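Long-range contacts in CSEP0064 putative effector protein (Blumeria graminis f. sp. hordei, PDB 6FMB), which binds host RNA as a non-catalytic RNase homologue and protects plant ribosomal RNA from degradation induced by ribosome-inactivating proteins, thereby promoting fungal infection: residues A19-A24 / Y70-N75; H33-T38 / Q53-D58. All blocks are in the same frame, centred on the assembly; numbering follows the deposited sequence.

Contact 1: residues A19-A24 / Y70-N75; sequences AAVVLA and YYILTN
Ile72 drives its terminal methyl into the flank of helix 19-24, at the peptide link between Ala20 and Val21. CD1 of Ile72 sits 3.5 Å from Val21 N and 3.6 Å from Ala20 C, so the methyl rests on helix backbone as well as on side chains. Ala20 CB and Val21 CG2 meet the same methyl from two directions roughly at right angles, each 3.7 Å from Ile72 CD1. CG1 of Ile72 stands between its own backbone N and carbonyl carbon (chi1 74°), and from there it touches Ala20 CB as well, while the Val21 side chain crosses that of Ile72 at about a right angle. This is the dense part of the interface, where the side-chain atoms that meet are all apolar.

Toward the C-terminal end of the strand the fit slackens. Thr74 OG1, anti to its backbone N (chi1 -169°), meets Val21 CG2 at 3.8 Å in plain van der Waals contact. The buried hydroxyl is engaged by carbonyls instead: OG1 donates to Asn75 O at 2.9 Å, on a lone pair in the carbonyl plane, and Tyr80 O is a second partner, so its one proton is probably shared or alternates between them. Beyond it, Thr74 CG2 and Ala24 CB come no nearer than 4.2 Å.

Against the buried Ala20 and Ile72, Val21 is partly exposed and forms the more open side of the contact, where it also touches Leu81. Val22 points away from the strand, and Leu73 away from the helix. The axes of segments 19-24 and 70-75 approach to 8.8 Å and cross at -61°; the arrangement is a single helix laid across one face of a four-stranded antiparallel sheet, consistent with the alpha+beta fold of the fungal RNases to which this effector is related.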
loop_
_atom_site.group_PDB
_atom_site.type_symbol
_atom_site.label_atom_id
_atom_site.label_comp_id
_atom_site.label_asym_id
_atom_site.label_seq_id
_atom_site.Cartn_x
_atom_site.Cartn_y
_atom_site.Cartn_z
ATOM N N ALA A 19 -4.020 7.047 4.284
ATOM C CA ALA A 19 -4.013 6.452 5.634
ATOM C C ALA A 19 -3.014 5.290 5.695
ATOM O O ALA A 19 -2.297 5.133 6.689
ATOM C CB ALA A 19 -5.401 5.993 6.028
ATOM N N ALA A 20 -2.989 4.456 4.664
ATOM C CA ALA A 20 -2.043 3.323 4.646
ATOM C C ALA A 20 -0.579 3.791 4.642
ATOM O O ALA A 20 0.272 3.104 5.216
ATOM C CB ALA A 20 -2.337 2.382 3.489
ATOM N N VAL A 21 -0.272 4.939 4.000
ATOM C CA VAL A 21 1.105 5.453 4.004
ATOM C C VAL A 21 1.556 5.748 5.445
ATOM O O VAL A 21 2.661 5.395 5.838
ATOM C CB VAL A 21 1.234 6.714 3.102
ATOM C CG1 VAL A 21 2.555 7.418 3.332
ATOM C CG2 VAL A 21 1.066 6.354 1.626
ATOM N N VAL A 22 0.711 6.442 6.203
ATOM C CA VAL A 22 1.094 6.804 7.571
ATOM C C VAL A 22 1.002 5.597 8.527
ATOM O O VAL A 22 1.829 5.465 9.426
ATOM C CB VAL A 22 0.345 8.056 8.093
ATOM C CG1 VAL A 22 0.774 9.303 7.306
ATOM C CG2 VAL A 22 -1.179 7.892 8.078
ATOM N N LEU A 23 0.045 4.690 8.315
ATOM C CA LEU A 23 -0.006 3.477 9.140
ATOM C C LEU A 23 1.211 2.581 8.886
ATOM O O LEU A 23 1.759 2.015 9.818
ATOM C CB LEU A 23 -1.304 2.711 8.935
ATOM C CG LEU A 23 -2.563 3.418 9.467
ATOM C CD1 LEU A 23 -3.802 2.607 9.089
ATOM C CD2 LEU A 23 -2.510 3.660 10.972
ATOM N N ALA A 24 1.671 2.481 7.643
ATOM C CA ALA A 24 2.800 1.590 7.303
ATOM C C ALA A 24 4.019 1.893 8.155
ATOM O O ALA A 24 4.720 0.981 8.576
ATOM C CB ALA A 24 3.158 1.712 5.823
ATOM N N TYR A 70 -5.807 -5.912 -1.544
ATOM C CA TYR A 70 -5.095 -4.740 -2.072
ATOM C C TYR A 70 -4.026 -4.325 -1.084
ATOM O O TYR A 70 -4.182 -4.508 0.130
ATOM C CB TYR A 70 -6.046 -3.541 -2.296
ATOM C CG TYR A 70 -7.323 -3.926 -3.016
ATOM C CD1 TYR A 70 -7.326 -4.116 -4.394
ATOM C CD2 TYR A 70 -8.516 -4.145 -2.323
ATOM C CE1 TYR A 70 -8.478 -4.483 -5.072
ATOM C CE2 TYR A 70 -9.677 -4.517 -3.002
ATOM C CZ TYR A 70 -9.639 -4.697 -4.375
ATOM O OH TYR A 70 -10.753 -5.081 -5.078
ATOM N N TYR A 71 -2.951 -3.729 -1.592
ATOM C CA TYR A 71 -1.899 -3.222 -0.714
ATOM C C TYR A 71 -1.157 -2.083 -1.361
ATOM O O TYR A 71 -1.198 -1.910 -2.579
ATOM C CB TYR A 71 -0.919 -4.334 -0.300
ATOM C CG TYR A 71 -0.163 -5.005 -1.442
ATOM C CD1 TYR A 71 1.061 -4.499 -1.876
ATOM C CD2 TYR A 71 -0.638 -6.177 -2.035
ATOM C CE1 TYR A 71 1.760 -5.119 -2.892
ATOM C CE2 TYR A 71 0.073 -6.807 -3.054
ATOM C CZ TYR A 71 1.262 -6.267 -3.486
ATOM O OH TYR A 71 1.963 -6.889 -4.501
ATOM N N ILE A 72 -0.472 -1.290 -0.538
ATOM C CA ILE A 72 0.421 -0.246 -1.024
ATOM C C ILE A 72 1.873 -0.650 -0.808
ATOM O O ILE A 72 2.187 -1.445 0.081
ATOM C CB ILE A 72 0.120 1.124 -0.363
ATOM C CG1 ILE A 72 0.601 1.213 1.093
ATOM C CG2 ILE A 72 -1.373 1.434 -0.451
ATOM C CD1 ILE A 72 0.748 2.645 1.553
ATOM N N LEU A 73 2.734 -0.065 -1.633
ATOM C CA LEU A 73 4.177 0.010 -1.365
ATOM C C LEU A 73 4.524 1.490 -1.296
ATOM O O LEU A 73 4.114 2.273 -2.178
ATOM C CB LEU A 73 5.003 -0.679 -2.450
ATOM C CG LEU A 73 4.791 -2.180 -2.648
ATOM C CD1 LEU A 73 5.623 -2.694 -3.807
ATOM C CD2 LEU A 73 5.135 -2.964 -1.403
ATOM N N THR A 74 5.273 1.883 -0.268
ATOM C CA THR A 74 5.608 3.288 -0.069
ATOM C C THR A 74 6.927 3.466 0.664
ATOM O O THR A 74 7.293 2.611 1.477
ATOM C CB THR A 74 4.460 3.979 0.726
ATOM O OG1 THR A 74 4.643 5.396 0.722
ATOM C CG2 THR A 74 4.331 3.443 2.173
ATOM N N ASN A 75 7.627 4.567 0.402
ATOM C CA ASN A 75 8.697 4.997 1.295
ATOM C C ASN A 75 8.086 6.001 2.305
ATOM O O ASN A 75 6.866 6.277 2.277
ATOM C CB ASN A 75 9.945 5.483 0.531
ATOM C CG ASN A 75 9.695 6.690 -0.329
ATOM O OD1 ASN A 75 8.616 7.283 -0.284
ATOM N ND2 ASN A 75 10.695 7.067 -1.127
#

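Contact 2: residues H33-T38 / Q53-D58; sequences HGYPAT and QFPVED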
loop_
_atom_site.group_PDB
_atom_site.type_symbol
_atom_site.label_atom_id
_atom_site.label_comp_id
_atom_site.label_asym_id
_atom_site.label_seq_id
_atom_site.Cartn_x
_atom_site.Cartn_y
_atom_site.Cartn_z
ATOM N N HIS A 33 -0.954 -7.379 12.817
ATOM C CA HIS A 33 -1.632 -8.446 12.085
ATOM C C HIS A 33 -0.770 -8.948 10.905
ATOM O O HIS A 33 -1.287 -9.266 9.852
ATOM C CB HIS A 33 -3.026 -7.958 11.631
ATOM C CG HIS A 33 -3.859 -7.427 12.756
ATOM N ND1 HIS A 33 -4.687 -8.230 13.501
ATOM C CD2 HIS A 33 -3.978 -6.181 13.283
ATOM C CE1 HIS A 33 -5.285 -7.510 14.430
ATOM N NE2 HIS A 33 -4.871 -6.262 14.324
ATOM N N GLY A 34 0.540 -9.033 11.137
ATOM C CA GLY A 34 1.468 -9.559 10.143
ATOM C C GLY A 34 2.155 -8.540 9.242
ATOM O O GLY A 34 3.013 -8.926 8.437
ATOM N N TYR A 35 1.805 -7.257 9.392
ATOM C CA TYR A 35 2.292 -6.184 8.517
ATOM C C TYR A 35 2.869 -5.047 9.359
ATOM O O TYR A 35 2.540 -4.940 10.549
ATOM C CB TYR A 35 1.127 -5.713 7.604
ATOM C CG TYR A 35 0.778 -6.810 6.621
ATOM C CD1 TYR A 35 -0.086 -7.836 6.968
ATOM C CD2 TYR A 35 1.404 -6.883 5.373
ATOM C CE1 TYR A 35 -0.339 -8.899 6.105
ATOM C CE2 TYR A 35 1.138 -7.924 4.492
ATOM C CZ TYR A 35 0.279 -8.929 4.866
ATOM O OH TYR A 35 0.029 -9.974 4.015
ATOM N N PRO A 36 3.700 -4.170 8.807
ATOM C CA PRO A 36 4.169 -4.116 7.423
ATOM C C PRO A 36 5.329 -5.054 7.106
ATOM O O PRO A 36 6.102 -5.428 8.005
ATOM C CB PRO A 36 4.674 -2.664 7.315
ATOM C CG PRO A 36 5.208 -2.379 8.694
ATOM C CD PRO A 36 4.207 -3.039 9.599
ATOM N N ALA A 37 5.469 -5.391 5.827
ATOM C CA ALA A 37 6.727 -5.940 5.335
ATOM C C ALA A 37 7.692 -4.768 5.155
ATOM O O ALA A 37 7.266 -3.638 4.844
ATOM C CB ALA A 37 6.544 -6.683 4.013
ATOM N N THR A 38 8.992 -5.029 5.319
ATOM C CA THR A 38 10.005 -3.994 5.153
ATOM C C THR A 38 11.019 -4.405 4.096
ATOM O O THR A 38 11.357 -5.590 3.932
ATOM C CB THR A 38 10.751 -3.675 6.462
ATOM O OG1 THR A 38 11.500 -4.817 6.891
ATOM C CG2 THR A 38 9.784 -3.261 7.550
ATOM N N GLN A 53 5.358 -2.396 2.837
ATOM C CA GLN A 53 4.122 -2.935 2.277
ATOM C C GLN A 53 3.049 -2.947 3.365
ATOM O O GLN A 53 3.296 -3.487 4.446
ATOM C CB GLN A 53 4.327 -4.350 1.745
ATOM C CG GLN A 53 3.100 -4.940 1.038
ATOM C CD GLN A 53 2.814 -6.393 1.332
ATOM O OE1 GLN A 53 3.445 -6.994 2.177
ATOM N NE2 GLN A 53 1.816 -6.947 0.652
ATOM N N PHE A 54 1.873 -2.357 3.083
ATOM C CA PHE A 54 0.797 -2.349 4.078
ATOM C C PHE A 54 -0.521 -2.519 3.343
ATOM O O PHE A 54 -0.732 -1.901 2.287
ATOM C CB PHE A 54 0.818 -1.059 4.918
ATOM C CG PHE A 54 -0.010 -1.150 6.178
ATOM C CD1 PHE A 54 0.521 -1.694 7.349
ATOM C CD2 PHE A 54 -1.328 -0.695 6.214
ATOM C CE1 PHE A 54 -0.246 -1.820 8.494
ATOM C CE2 PHE A 54 -2.091 -0.807 7.374
ATOM C CZ PHE A 54 -1.541 -1.370 8.517
ATOM N N PRO A 55 -1.431 -3.358 3.871
ATOM C CA PRO A 55 -2.676 -3.577 3.141
ATOM C C PRO A 55 -3.620 -2.366 3.154
ATOM O O PRO A 55 -3.525 -1.490 4.029
ATOM C CB PRO A 55 -3.312 -4.788 3.873
ATOM C CG PRO A 55 -2.181 -5.446 4.605
ATOM C CD PRO A 55 -1.358 -4.266 5.046
ATOM N N VAL A 56 -4.534 -2.330 2.185
ATOM C CA VAL A 56 -5.524 -1.245 2.063
ATOM C C VAL A 56 -6.865 -1.880 1.668
ATOM O O VAL A 56 -6.903 -2.945 1.040
ATOM C CB VAL A 56 -5.018 -0.146 1.065
ATOM C CG1 VAL A 56 -4.986 -0.642 -0.367
ATOM C CG2 VAL A 56 -5.834 1.152 1.148
ATOM N N GLU A 57 -7.953 -1.209 2.070
ATOM C CA GLU A 57 -9.338 -1.636 1.824
ATOM C C GLU A 57 -9.962 -0.863 0.679
ATOM O O GLU A 57 -9.582 0.276 0.411
ATOM C CB GLU A 57 -10.201 -1.338 3.050
ATOM C CG GLU A 57 -9.745 -1.974 4.342
ATOM C CD GLU A 57 -10.053 -3.452 4.393
ATOM O OE1 GLU A 57 -10.615 -3.978 3.413
ATOM O OE2 GLU A 57 -9.760 -4.095 5.415
ATOM N N ASP A 58 -10.950 -1.471 0.035
ATOM C CA ASP A 58 -11.807 -0.760 -0.913
ATOM C C ASP A 58 -13.011 -0.083 -0.251
ATOM O O ASP A 58 -13.713 0.668 -0.902
ATOM C CB ASP A 58 -12.220 -1.675 -2.089
ATOM C CG ASP A 58 -13.170 -2.813 -1.704
ATOM O OD1 ASP A 58 -13.848 -2.748 -0.668
ATOM O OD2 ASP A 58 -13.290 -3.769 -2.497
HETATM O O HOH W 1 0.724 -9.636 1.315
#
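Tyr35 lays one face of its ring over Pro55, whose CG lies 3.8 Å from the centroid of the Tyr35 ring and only 10° off the ring normal, a CH-pi contact over the centre. The amide of Gln53 approaches the same ring at its edge: Gln53 OE1 is 3.4 Å from Tyr35 CE2, with ring and amide planes 69° apart. OE1 also touches the methyl of Ala37. A water joins the two polar ends, lying 2.8 Å from Tyr35 OH and accepting from Gln53 NE2 at 3.0 Å, which ties the phenol to the amide.

Behind these side chains stands the backbone pairing of Ala37 and Gln53, an antiparallel hydrogen-bonded pair. Gln53 N donates to Ala37 O at 3.0 Å, and the return bond from Ala37 N to Gln53 O is longer and more bent, at 3.2 Å. From this pair the Gln53 side chain sets out with CG anti to the backbone N (chi1 -175°) and bends at chi2, and its amide ends at the rim of the Tyr35 ring. Just before the pair, the peptide bond from Tyr35 to Pro36 is cis; Pro36 CB meets the edge of the Phe54 ring at CD1. Pro55 CD in turn lies 3.6 Å above the plane of the Phe54 ring, offset toward its rim.

Farther out, the Trp63 ring meets Tyr35 nearly perpendicularly and also touches Pro55. In the hairpin, strand 37-39 is the outermost strand of the four-stranded sheet and 51-56 joins it to strand 70-75, with Phe54 packed on Leu23 and Ala24 of helix 14-24 and Gln53 against Tyr71 and Leu73 of strand 70-75.

In the fold
Contacts 1 and 2 have centres about 7 Å apart and share one antiparallel sheet, in which strands 51-56 and 70-75 are neighbours. Two probable backbone hydrogen bonds join them directly: Ile72 N to Phe54 O at 2.9 Å and Val56 N to Tyr70 O at 3.0 Å. The helix of contact 1 also reaches the cis-proline turn of contact 2, with Ala24 O packed 3.4 Å from Pro36 CG. Away from the helix, Gln53 NE2 lies 3.5 Å from Tyr71 CG. Contact 1 therefore covers the middle of the sheet with the helix, while contact 2 attaches the border strand that follows this helix in the chain.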